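Local coordinates for uncharacterized protein (PDB 4DNH) that is of unknown function but folds as a closed eight-stranded TIM barrel and is probably related to the dihydrodipicolinate synthases, at residues R251-D257 with S272-I278; A37-A41 with L76-E80; R152-A157 with P185-H189; K236-I240 with A261-A265; L191-F195 with I231-S235. All coordinates share one frame; numbering follows the deposited sequence.

Contact 1. Residues R251-D257 with S272-I278. With GOL (glycerol), chain B.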
# COMPACT_ATOMS: atom_id res chain seq x y z
N ARG A 251 -11.25 11.67 7.67
CA ARG A 251 -10.32 11.93 6.55
C ARG A 251 -10.51 11.00 5.33
O ARG A 251 -10.97 9.86 5.46
CB ARG A 251 -8.88 11.81 7.03
CG ARG A 251 -8.45 12.81 8.09
CD ARG A 251 -7.02 12.47 8.48
NE ARG A 251 -6.41 13.44 9.40
CZ ARG A 251 -6.00 14.67 9.07
NH1 ARG A 251 -6.14 15.14 7.82
NH2 ARG A 251 -5.46 15.44 10.01
N MSE A 252 -10.14 11.50 4.15
CA MSE A 252 -10.10 10.68 2.93
C MSE A 252 -8.66 10.32 2.67
O MSE A 252 -7.83 11.19 2.35
CB MSE A 252 -10.68 11.44 1.74
CG MSE A 252 -10.51 10.77 0.37
SE MSE A 252 -11.36 8.99 0.24
CE MSE A 252 -13.22 9.53 -0.09
N TYR A 253 -8.33 9.05 2.83
CA TYR A 253 -6.98 8.60 2.50
C TYR A 253 -7.02 8.03 1.09
O TYR A 253 -7.74 7.06 0.83
CB TYR A 253 -6.48 7.55 3.50
CG TYR A 253 -6.16 8.09 4.90
CD1 TYR A 253 -4.96 8.75 5.15
CD2 TYR A 253 -7.06 7.90 5.96
CE1 TYR A 253 -4.66 9.22 6.42
CE2 TYR A 253 -6.77 8.37 7.23
CZ TYR A 253 -5.57 9.03 7.45
OH TYR A 253 -5.27 9.52 8.71
N THR A 254 -6.25 8.63 0.18
CA THR A 254 -6.21 8.11 -1.18
C THR A 254 -5.47 6.77 -1.27
O THR A 254 -4.45 6.56 -0.63
CB THR A 254 -5.74 9.15 -2.23
OG1 THR A 254 -6.13 8.68 -3.52
CG2 THR A 254 -4.24 9.38 -2.22
N GLY A 255 -6.03 5.86 -2.05
CA GLY A 255 -5.47 4.53 -2.23
C GLY A 255 -5.24 4.39 -3.70
O GLY A 255 -4.83 3.34 -4.18
N ASP A 256 -5.48 5.49 -4.40
CA ASP A 256 -5.41 5.56 -5.85
C ASP A 256 -3.98 5.81 -6.29
O ASP A 256 -3.53 6.97 -6.37
CB ASP A 256 -6.35 6.66 -6.33
CG ASP A 256 -6.63 6.60 -7.82
OD1 ASP A 256 -5.69 6.33 -8.59
OD2 ASP A 256 -7.80 6.86 -8.22
N ASP A 257 -3.25 4.74 -6.59
CA ASP A 257 -1.87 4.84 -7.08
C ASP A 257 -1.75 5.31 -8.54
O ASP A 257 -0.63 5.46 -9.05
CB ASP A 257 -1.14 3.50 -6.90
CG ASP A 257 -1.14 3.01 -5.44
OD1 ASP A 257 -0.29 3.47 -4.64
OD2 ASP A 257 -1.98 2.15 -5.10
N SER A 272 -7.30 15.23 -0.58
CA SER A 272 -7.23 14.00 0.21
C SER A 272 -5.84 13.75 0.78
O SER A 272 -4.84 14.24 0.26
CB SER A 272 -7.79 12.76 -0.52
OG SER A 272 -7.60 12.80 -1.91
N ASP A 273 -5.82 13.00 1.88
CA ASP A 273 -4.59 12.50 2.49
C ASP A 273 -4.12 11.24 1.75
O ASP A 273 -4.55 10.99 0.63
CB ASP A 273 -4.82 12.27 3.99
CG ASP A 273 -4.97 13.58 4.76
OD1 ASP A 273 -3.99 14.36 4.79
OD2 ASP A 273 -6.06 13.84 5.33
N ALA A 274 -3.23 10.45 2.35
CA ALA A 274 -2.58 9.39 1.59
C ALA A 274 -2.26 8.14 2.38
O ALA A 274 -1.75 8.20 3.49
CB ALA A 274 -1.32 9.91 0.92
N LEU A 275 -2.58 7.00 1.79
CA LEU A 275 -2.22 5.70 2.32
C LEU A 275 -2.01 4.83 1.07
O LEU A 275 -2.95 4.21 0.53
CB LEU A 275 -3.32 5.17 3.23
CG LEU A 275 -2.99 4.04 4.20
CD1 LEU A 275 -4.21 3.85 5.10
CD2 LEU A 275 -2.64 2.74 3.47
N LEU A 276 -0.77 4.82 0.61
CA LEU A 276 -0.43 4.36 -0.72
C LEU A 276 0.70 3.34 -0.73
O LEU A 276 1.72 3.53 -0.06
CB LEU A 276 0.01 5.56 -1.57
CG LEU A 276 -1.08 6.54 -2.00
CD1 LEU A 276 -0.45 7.87 -2.40
CD2 LEU A 276 -1.89 5.96 -3.15
N GLY A 277 0.52 2.28 -1.51
CA GLY A 277 1.61 1.35 -1.81
C GLY A 277 2.69 2.01 -2.66
O GLY A 277 3.85 1.63 -2.56
N ILE A 278 2.33 2.99 -3.49
CA ILE A 278 3.35 3.68 -4.30
C ILE A 278 4.32 4.50 -3.43
O ILE A 278 5.49 4.66 -3.77
CB ILE A 278 2.74 4.50 -5.48
CG1 ILE A 278 3.84 5.13 -6.36
CG2 ILE A 278 1.81 5.60 -4.99
CD1 ILE A 278 4.67 4.14 -7.15
C1 GOL B . -4.12 -1.27 -2.70
O1 GOL B . -4.55 -1.12 -1.34
C2 GOL B . -3.49 0.03 -3.16
O2 GOL B . -4.42 1.12 -2.97
C3 GOL B . -2.19 0.26 -2.40
O3 GOL B . -1.79 1.63 -2.55

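Contact 2. Residues A37-A41 with L76-E80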
# COMPACT_ATOMS: atom_id res chain seq x y z
N ALA A 37 0.23 11.22 5.55
CA ALA A 37 0.67 10.29 4.51
C ALA A 37 1.25 9.03 5.10
O ALA A 37 2.18 9.10 5.90
CB ALA A 37 1.70 10.95 3.63
N PHE A 38 0.69 7.89 4.69
CA PHE A 38 1.22 6.57 5.03
C PHE A 38 1.75 5.92 3.78
O PHE A 38 1.15 6.03 2.70
CB PHE A 38 0.09 5.64 5.48
CG PHE A 38 -0.44 5.92 6.85
CD1 PHE A 38 -1.50 6.81 7.03
CD2 PHE A 38 0.05 5.24 7.95
CE1 PHE A 38 -2.02 7.04 8.29
CE2 PHE A 38 -0.47 5.46 9.21
CZ PHE A 38 -1.50 6.36 9.38
N ALA A 39 2.83 5.17 3.92
CA ALA A 39 3.18 4.20 2.91
C ALA A 39 2.75 2.80 3.38
O ALA A 39 3.02 2.40 4.52
CB ALA A 39 4.66 4.27 2.61
N ALA A 40 2.04 2.07 2.52
CA ALA A 40 1.75 0.67 2.79
C ALA A 40 3.02 -0.11 2.44
O ALA A 40 3.41 -0.16 1.27
CB ALA A 40 0.57 0.19 1.97
N ALA A 41 3.67 -0.70 3.44
CA ALA A 41 5.03 -1.18 3.24
C ALA A 41 5.09 -2.67 2.91
O ALA A 41 4.32 -3.48 3.45
CB ALA A 41 5.87 -0.88 4.47
N LEU A 76 7.20 9.64 6.67
CA LEU A 76 6.00 8.93 6.21
C LEU A 76 5.51 8.01 7.30
O LEU A 76 6.31 7.46 8.05
CB LEU A 76 6.29 8.13 4.94
CG LEU A 76 6.83 8.95 3.77
CD1 LEU A 76 7.34 8.06 2.65
CD2 LEU A 76 5.75 9.87 3.23
N GLY A 77 4.20 7.84 7.41
CA GLY A 77 3.67 6.84 8.33
C GLY A 77 3.75 5.45 7.72
O GLY A 77 3.96 5.30 6.51
N VAL A 78 3.57 4.43 8.54
CA VAL A 78 3.61 3.07 8.07
C VAL A 78 2.23 2.41 8.25
O VAL A 78 1.65 2.43 9.36
CB VAL A 78 4.72 2.26 8.81
CG1 VAL A 78 4.52 0.76 8.66
CG2 VAL A 78 6.11 2.66 8.30
N ALA A 79 1.71 1.83 7.17
CA ALA A 79 0.48 1.03 7.20
C ALA A 79 0.88 -0.43 7.14
O ALA A 79 1.32 -0.90 6.09
CB ALA A 79 -0.40 1.37 6.01
N GLU A 80 0.74 -1.16 8.25
CA GLU A 80 1.35 -2.47 8.35
C GLU A 80 0.47 -3.64 8.01
O GLU A 80 -0.73 -3.67 8.32
CB GLU A 80 1.93 -2.74 9.73
CG GLU A 80 3.42 -2.49 9.81
CD GLU A 80 4.26 -3.37 8.91
OE1 GLU A 80 3.78 -3.93 7.90
OE2 GLU A 80 5.45 -3.45 9.22
O HOH W 1 1.79 -2.93 4.43

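Contact 3. Residues R152-A157 with P185-H189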
# COMPACT_ATOMS: atom_id res chain seq x y z
N ARG A 152 -3.06 1.16 16.61
CA ARG A 152 -4.26 1.68 15.95
C ARG A 152 -4.57 0.82 14.70
O ARG A 152 -3.66 0.28 14.06
CB ARG A 152 -4.17 3.19 15.66
CG ARG A 152 -2.93 3.67 14.90
CD ARG A 152 -3.05 5.14 14.47
NE ARG A 152 -4.24 5.39 13.64
CZ ARG A 152 -4.48 6.49 12.93
NH1 ARG A 152 -5.60 6.59 12.22
NH2 ARG A 152 -3.61 7.50 12.91
N ILE A 153 -5.86 0.68 14.40
CA ILE A 153 -6.34 -0.28 13.42
C ILE A 153 -6.68 0.35 12.08
O ILE A 153 -7.21 1.46 12.02
CB ILE A 153 -7.61 -0.99 13.95
CG1 ILE A 153 -7.24 -2.04 15.00
CG2 ILE A 153 -8.41 -1.64 12.82
CD1 ILE A 153 -7.37 -1.53 16.40
N ILE A 154 -6.35 -0.37 11.00
CA ILE A 154 -6.90 -0.11 9.68
C ILE A 154 -7.83 -1.27 9.45
O ILE A 154 -7.39 -2.42 9.39
CB ILE A 154 -5.83 -0.14 8.58
CG1 ILE A 154 -4.86 1.02 8.75
CG2 ILE A 154 -6.49 -0.05 7.21
CD1 ILE A 154 -3.59 0.88 7.94
N LEU A 155 -9.12 -0.99 9.34
CA LEU A 155 -10.11 -2.05 9.30
C LEU A 155 -10.28 -2.55 7.87
O LEU A 155 -10.84 -1.87 7.02
CB LEU A 155 -11.42 -1.57 9.90
CG LEU A 155 -12.48 -2.64 10.15
CD1 LEU A 155 -11.97 -3.67 11.14
CD2 LEU A 155 -13.75 -1.98 10.67
N MSE A 156 -9.77 -3.75 7.63
CA MSE A 156 -9.72 -4.31 6.28
C MSE A 156 -11.03 -4.92 5.88
O MSE A 156 -11.85 -5.31 6.74
CB MSE A 156 -8.58 -5.32 6.24
CG MSE A 156 -7.25 -4.56 6.22
SE MSE A 156 -5.75 -5.84 6.23
CE MSE A 156 -5.43 -5.96 4.29
N ALA A 157 -11.26 -4.99 4.57
CA ALA A 157 -12.45 -5.63 4.03
C ALA A 157 -12.30 -7.13 4.22
O ALA A 157 -11.19 -7.64 4.33
CB ALA A 157 -12.61 -5.29 2.56
N PRO A 185 -10.23 5.41 17.14
CA PRO A 185 -10.59 5.65 15.74
C PRO A 185 -9.83 4.75 14.77
O PRO A 185 -8.67 4.42 14.98
CB PRO A 185 -10.22 7.12 15.54
CG PRO A 185 -10.52 7.73 16.87
CD PRO A 185 -10.16 6.68 17.90
N VAL A 186 -10.54 4.35 13.73
CA VAL A 186 -10.14 3.36 12.75
C VAL A 186 -10.08 4.00 11.36
O VAL A 186 -10.74 5.02 11.10
CB VAL A 186 -11.19 2.22 12.80
CG1 VAL A 186 -11.65 1.77 11.41
CG2 VAL A 186 -10.68 1.06 13.63
N ILE A 187 -9.27 3.43 10.47
CA ILE A 187 -9.29 3.80 9.08
C ILE A 187 -9.91 2.64 8.31
O ILE A 187 -9.35 1.54 8.28
CB ILE A 187 -7.87 4.06 8.52
CG1 ILE A 187 -7.24 5.27 9.18
CG2 ILE A 187 -7.92 4.23 7.00
CD1 ILE A 187 -5.76 5.40 8.91
N ILE A 188 -11.07 2.88 7.71
CA ILE A 188 -11.79 1.86 6.99
C ILE A 188 -11.21 1.70 5.60
O ILE A 188 -10.93 2.67 4.89
CB ILE A 188 -13.30 2.18 6.89
CG1 ILE A 188 -13.95 2.03 8.27
CG2 ILE A 188 -13.98 1.28 5.87
CD1 ILE A 188 -15.44 2.29 8.29
N HIS A 189 -11.02 0.45 5.20
CA HIS A 189 -10.44 0.18 3.91
C HIS A 189 -11.43 -0.46 2.96
O HIS A 189 -11.94 -1.55 3.20
CB HIS A 189 -9.19 -0.64 4.08
CG HIS A 189 -8.42 -0.84 2.82
ND1 HIS A 189 -7.53 -1.84 2.67
CD2 HIS A 189 -8.44 -0.15 1.61
CE1 HIS A 189 -7.00 -1.78 1.44
NE2 HIS A 189 -7.56 -0.74 0.79
O HOH W 2 -6.71 4.14 12.97
O HOH W 3 -13.32 -2.51 5.62

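Contact 4. Residues K236-I240 with A261-A265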
# COMPACT_ATOMS: atom_id res chain seq x y z
N LYS A 236 -10.82 7.67 -10.04
CA LYS A 236 -10.57 9.01 -9.51
C LYS A 236 -11.85 9.86 -9.32
O LYS A 236 -11.98 10.58 -8.32
CB LYS A 236 -9.52 9.71 -10.39
CG LYS A 236 -9.61 11.21 -10.47
CD LYS A 236 -8.90 11.70 -11.72
CE LYS A 236 -9.74 12.76 -12.41
NZ LYS A 236 -9.08 13.27 -13.65
N GLU A 237 -12.80 9.76 -10.25
CA GLU A 237 -14.08 10.47 -10.08
C GLU A 237 -14.85 9.97 -8.86
O GLU A 237 -15.57 10.74 -8.22
CB GLU A 237 -14.96 10.47 -11.34
CG GLU A 237 -14.87 9.22 -12.21
CD GLU A 237 -15.74 8.06 -11.75
OE1 GLU A 237 -15.17 7.01 -11.36
OE2 GLU A 237 -16.99 8.17 -11.79
N LYS A 238 -14.69 8.69 -8.52
CA LYS A 238 -15.44 8.12 -7.42
C LYS A 238 -14.93 8.63 -6.06
O LYS A 238 -15.72 8.81 -5.13
CB LYS A 238 -15.48 6.60 -7.49
CG LYS A 238 -16.59 6.07 -8.39
CD LYS A 238 -16.45 4.58 -8.69
CE LYS A 238 -17.29 4.17 -9.88
NZ LYS A 238 -16.75 4.70 -11.16
N GLU A 239 -13.62 8.90 -5.99
CA GLU A 239 -13.00 9.44 -4.79
C GLU A 239 -13.42 10.91 -4.54
O GLU A 239 -13.78 11.28 -3.41
CB GLU A 239 -11.47 9.32 -4.86
CG GLU A 239 -10.78 9.64 -3.54
CD GLU A 239 -9.26 9.46 -3.56
OE1 GLU A 239 -8.74 8.58 -4.29
OE2 GLU A 239 -8.57 10.21 -2.82
N ILE A 240 -13.37 11.72 -5.59
CA ILE A 240 -13.69 13.14 -5.50
C ILE A 240 -15.13 13.31 -5.04
O ILE A 240 -15.40 14.11 -4.15
CB ILE A 240 -13.41 13.87 -6.83
CG1 ILE A 240 -11.89 13.93 -7.08
CG2 ILE A 240 -14.02 15.27 -6.82
CD1 ILE A 240 -11.45 14.47 -8.42
N ALA A 261 -1.17 12.27 -7.09
CA ALA A 261 -0.69 13.66 -7.14
C ALA A 261 -1.85 14.64 -7.24
O ALA A 261 -1.93 15.58 -6.44
CB ALA A 261 0.30 13.85 -8.29
N GLU A 262 -2.76 14.40 -8.19
CA GLU A 262 -3.96 15.22 -8.40
C GLU A 262 -4.85 15.26 -7.17
O GLU A 262 -5.35 16.33 -6.80
CB GLU A 262 -4.77 14.72 -9.61
CG GLU A 262 -5.98 15.59 -9.93
CD GLU A 262 -6.96 14.96 -10.93
OE1 GLU A 262 -6.51 14.17 -11.79
OE2 GLU A 262 -8.17 15.29 -10.86
N LEU A 263 -5.05 14.10 -6.55
CA LEU A 263 -5.95 13.98 -5.41
C LEU A 263 -5.38 14.56 -4.12
O LEU A 263 -6.11 15.24 -3.38
CB LEU A 263 -6.37 12.52 -5.20
CG LEU A 263 -7.06 11.83 -6.38
CD1 LEU A 263 -7.02 10.32 -6.23
CD2 LEU A 263 -8.49 12.32 -6.50
N ILE A 264 -4.09 14.31 -3.85
CA ILE A 264 -3.41 14.85 -2.66
C ILE A 264 -3.40 16.40 -2.67
O ILE A 264 -3.76 17.02 -1.68
CB ILE A 264 -2.02 14.23 -2.46
CG1 ILE A 264 -2.16 12.72 -2.20
CG2 ILE A 264 -1.30 14.85 -1.27
CD1 ILE A 264 -0.86 11.93 -2.26
N ALA A 265 -3.03 16.99 -3.81
CA ALA A 265 -3.09 18.45 -3.99
C ALA A 265 -4.53 18.97 -3.87
O ALA A 265 -4.76 20.05 -3.33
CB ALA A 265 -2.49 18.86 -5.34

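Contact 5. Residues L191-F195 with I231-S235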
# COMPACT_ATOMS: atom_id res chain seq x y z
N LEU A 191 -11.19 -1.93 -0.41
CA LEU A 191 -10.25 -2.51 -1.36
C LEU A 191 -11.01 -3.04 -2.58
O LEU A 191 -11.88 -3.90 -2.44
CB LEU A 191 -9.52 -3.67 -0.66
CG LEU A 191 -8.33 -4.44 -1.27
CD1 LEU A 191 -7.18 -3.51 -1.65
CD2 LEU A 191 -7.85 -5.49 -0.28
N GLY A 192 -10.69 -2.52 -3.77
CA GLY A 192 -11.38 -2.94 -5.01
C GLY A 192 -11.02 -4.34 -5.53
O GLY A 192 -10.01 -4.92 -5.13
N GLU A 193 -11.85 -4.86 -6.43
CA GLU A 193 -11.71 -6.24 -6.95
C GLU A 193 -10.48 -6.49 -7.83
O GLU A 193 -10.10 -7.65 -8.05
CB GLU A 193 -12.99 -6.74 -7.66
CG GLU A 193 -13.72 -5.74 -8.54
CD GLU A 193 -14.78 -4.97 -7.77
OE1 GLU A 193 -14.58 -3.76 -7.52
OE2 GLU A 193 -15.82 -5.57 -7.39
N MSE A 194 -9.86 -5.43 -8.32
CA MSE A 194 -8.65 -5.60 -9.13
C MSE A 194 -7.49 -5.95 -8.23
O MSE A 194 -6.53 -6.60 -8.66
CB MSE A 194 -8.36 -4.35 -9.95
CG MSE A 194 -9.58 -3.45 -9.86
SE MSE A 194 -9.27 -2.15 -8.41
CE MSE A 194 -9.08 -0.80 -9.83
N PHE A 195 -7.59 -5.54 -6.97
CA PHE A 195 -6.63 -5.92 -5.95
C PHE A 195 -6.99 -7.27 -5.31
O PHE A 195 -6.10 -8.10 -5.04
CB PHE A 195 -6.48 -4.82 -4.90
CG PHE A 195 -5.90 -3.53 -5.44
CD1 PHE A 195 -4.54 -3.43 -5.72
CD2 PHE A 195 -6.72 -2.43 -5.66
CE1 PHE A 195 -4.01 -2.25 -6.22
CE2 PHE A 195 -6.19 -1.24 -6.15
CZ PHE A 195 -4.83 -1.15 -6.43
N ILE A 231 -9.78 4.43 -0.03
CA ILE A 231 -10.45 3.86 -1.18
C ILE A 231 -9.41 3.42 -2.21
O ILE A 231 -8.50 4.19 -2.57
CB ILE A 231 -11.55 4.81 -1.73
CG1 ILE A 231 -12.51 4.03 -2.63
CG2 ILE A 231 -10.95 6.04 -2.42
CD1 ILE A 231 -13.79 4.78 -2.97
N SER A 232 -9.54 2.15 -2.63
CA SER A 232 -8.64 1.51 -3.58
C SER A 232 -9.44 0.93 -4.74
O SER A 232 -9.45 -0.29 -4.95
CB SER A 232 -7.88 0.39 -2.88
OG SER A 232 -6.86 0.91 -2.05
N LEU A 233 -10.12 1.80 -5.46
CA LEU A 233 -10.96 1.43 -6.59
C LEU A 233 -10.34 1.90 -7.90
O LEU A 233 -10.84 1.58 -8.98
CB LEU A 233 -12.33 2.08 -6.46
CG LEU A 233 -13.21 1.73 -5.28
CD1 LEU A 233 -14.60 2.28 -5.56
CD2 LEU A 233 -13.28 0.22 -5.08
N LEU A 234 -9.28 2.70 -7.79
CA LEU A 234 -8.63 3.34 -8.94
C LEU A 234 -9.60 4.04 -9.90
O LEU A 234 -9.41 4.04 -11.12
CB LEU A 234 -7.72 2.36 -9.68
CG LEU A 234 -6.64 1.60 -8.91
CD1 LEU A 234 -5.73 0.91 -9.91
CD2 LEU A 234 -5.83 2.50 -7.98
N SER A 235 -10.65 4.62 -9.33
CA SER A 235 -11.64 5.40 -10.06
C SER A 235 -11.60 6.78 -9.44
O SER A 235 -12.24 7.03 -8.42
CB SER A 235 -13.03 4.77 -9.91
OG SER A 235 -13.86 5.00 -11.05

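Contact 1. Residues R251-D257 with S272-I278
D257 and G277 hold one atom between them: O3 of a bound glycerol donates to D257 OD2 at 2.6 Å and accepts the G277 N-H almost straight (173°). The other carboxylate oxygen, D257 OD1, takes the N-H of I278 at 2.9 Å from above the carboxylate plane, with L276 CD2 lying against it. Chi1 of -57° keeps CG of D257 beside its own backbone N and brings the carboxylate to the start of helix 278-281. Putting an alanine at D257 would probably leave I278 N without this acceptor and glycerol O3 without one of its two partners. Glycerol O2 donates to G255 O, and K230 and S232 also bind this molecule; it probably came from the crystallisation liquor, yet it sits at the C-terminal strand ends, where TIM barrels carry their active sites. Upstream the strands run parallel: D273 N donates to M252 O (2.7 Å), T254 N to D273 O (2.9 Å) and L275 N to T254 O (3.1 Å). At the far end the extended R251 side chain sends NH1 to D273 OD2 in a 2.8 Å salt bridge, with guanidinium and carboxylate planes 75° apart; D273 OD1 is bonded to V36 N. Y253 CB packs on L275 CB, and its hydroxyl goes to D227. R251 and Y253 bond on to strand 226-232. On the outside, helix 260-265 covers T254, A274 and L276, while helix 236-243 covers M252 and supplies E239 to T254 OG1.

Contact 2. Residues A37-A41 with L76-E80
The β-α-β unit made of strand 37-40, helix 61-73 and strand 77-80 lays A37-A40 alongside G77-E80 as parallel neighbours. Three backbone bonds join them: G77 N to A37 O (2.8 Å), A39 N to G77 O (2.8 Å) and A79 N to A39 O, the last nearly straight at 173°. G77 O also receives the CA-H of F38, at 3.4 Å from CA to O. F38 holds CG beside its backbone N (chi1 -74°), which carries the ring across to the second strand, and CD2 at the ring edge meets V78 O at 3.5 Å. A side chain on G77 would press on this same CD2. These are the first two strands of the TIM barrel: F38, A40 and A79 face its interior, whereas A39 and V78 turn outward onto L71 of helix 61-73. Inside, A79 CB touches both F38 CB and A40 CB, each at 4.3 Å. An alanine in place of F38 would lose the whole ring and is likely to open a gap beside V78 O. Beyond the last strand bond, one water donates to A41 O (2.8 Å) and to A79 O (2.7 Å).

Contact 3. Residues R152-A157 with P185-H189
Backbone hydrogen bonds carry most of the pairing between I153-L155 and V186-H189: I187 N donates to I153 O (3.2 Å), L155 N to I187 O (2.8 Å) and H189 N to L155 O (3.0 Å). All three donors lie tilted from the carbonyl planes they approach, by 17° to 32°. Water extends the ladder at both ends. One molecule accepts from R152 NH1, in the plane of the guanidinium, and donates to I153 O and P185 O; another donates to L155 O and H189 O. The charge of R152 has its main partner elsewhere, in a salt bridge from NH1 to D227, and on the way NH1 passes I187 CD1 at 3.5 Å. Apolar contacts form on both faces. On the outer one V186 divides its methyls, CG2 meeting I153 CG2 at 3.6 Å and CG1 meeting L155 CB at 3.7 Å. On the inner one I154 CG2 lies near H189 CB (4.2 Å); chi1 of -173° sets the imidazole of H189 anti to its backbone N, with M156 CG at the ring edge. Outside these strands, the fourth and fifth of the barrel, helix 132-148 covers I153 and L155 and helix 168-181 covers L155, V186 and I188, while strands 115-119 and 226-232 continue the sheet on either side.

Contact 4. Residues K236-I240 with A261-A265
L263 points across at E239 and I240, joining two neighbouring helices of the outer layer of the TIM barrel, one following strand 226-232 and the other strand 251-254. The short helical segments run nearly parallel, 10° apart, with axes 11.2 Å from each other, so the gap is bridged by side chains alone. L263 holds CG beside its backbone N (chi1 -58°) and forks towards the other helix. Its CD2 branch crosses I240 obliquely and touches CG1 at 3.8 Å; its CD1 branch lies against the carboxylate of E239, whose extended chain comes from the opposite direction. That carboxylate is buried but satisfied on the strand side: OE1 bonds to T254 OG1 and OE2 to S272 OG, which ties the helix to the seventh strand and to the start of the eighth. Nearer the surface, K236 and E262 cross at about a right angle. K236 NZ makes a long, weak salt bridge to E262 OE1 (3.3 Å). The lysine methylenes lie beside the same carboxylate, CD 3.4 Å from OE1 of E262 and, past the bend at chi3, CE 3.4 Å from its OE2. This same OE2 of E262 also lies near the end of I240, 4.2 Å from CD1.

Contact 5. Residues L191-F195 with I231-S235
The F195 ring meets S232 at its edge: S232 O lies near the ring plane, 3.5 Å from CD2. L234 approaches the same ring obliquely, the two side chains crossing at about a right angle with L234 CG 4.0 Å from F195 CE2. CG of F195 sits beside its backbone N (chi1 -65°), which sets the CD2-CE2 edge of the ring against S232 O. M194, a selenomethionine bent at chi2 and chi3, brings its methyl CE alongside L234 CB at 3.4 Å. One backbone bond joins the segments, G192 N to S232 O at 2.8 Å, the donor standing 43° out of the carbonyl plane. It closes the single parallel bridge, L191 with S232, where the fifth and sixth strands of the TIM barrel run out at their C-terminal ends. G192 is tightly placed: a CB there would clash with S232 O and crowd L233 CD2, which already packs on its CA at 3.7 Å. S232 OG looks the other way, to glycerol and, weakly, to H189 NE2. S232 O thus has one N-H from the neighbouring strand and the weakly positive rim of a phenyl ring beside it, and beyond that bond the contact is mostly apolar packing, of F195 and M194 on L234 and of L233 on G192.

How the contacts relate
From the N terminus, contact 2 comes first, closing the crossover between the first and second barrel strands. Contact 3 follows in series, pairing the fourth strand with the fifth; contact 5 then joins the end of the fifth to the sixth. Contacts 4 and 1 cross, their segments alternating: helix 236-243, strand 251-254, helix 260-265, strand 273-276. No contact nests inside another. Strand 273-276 of contact 1 bonds back to strand 37-40 of contact 2, through A274 O with F38 N and L276 O with A40 N, which closes the barrel. Inside it, L275, A79, I154 and I187 bring contacts 1, 2 and 3 together, whereas contact 4 lies in the outer helical layer.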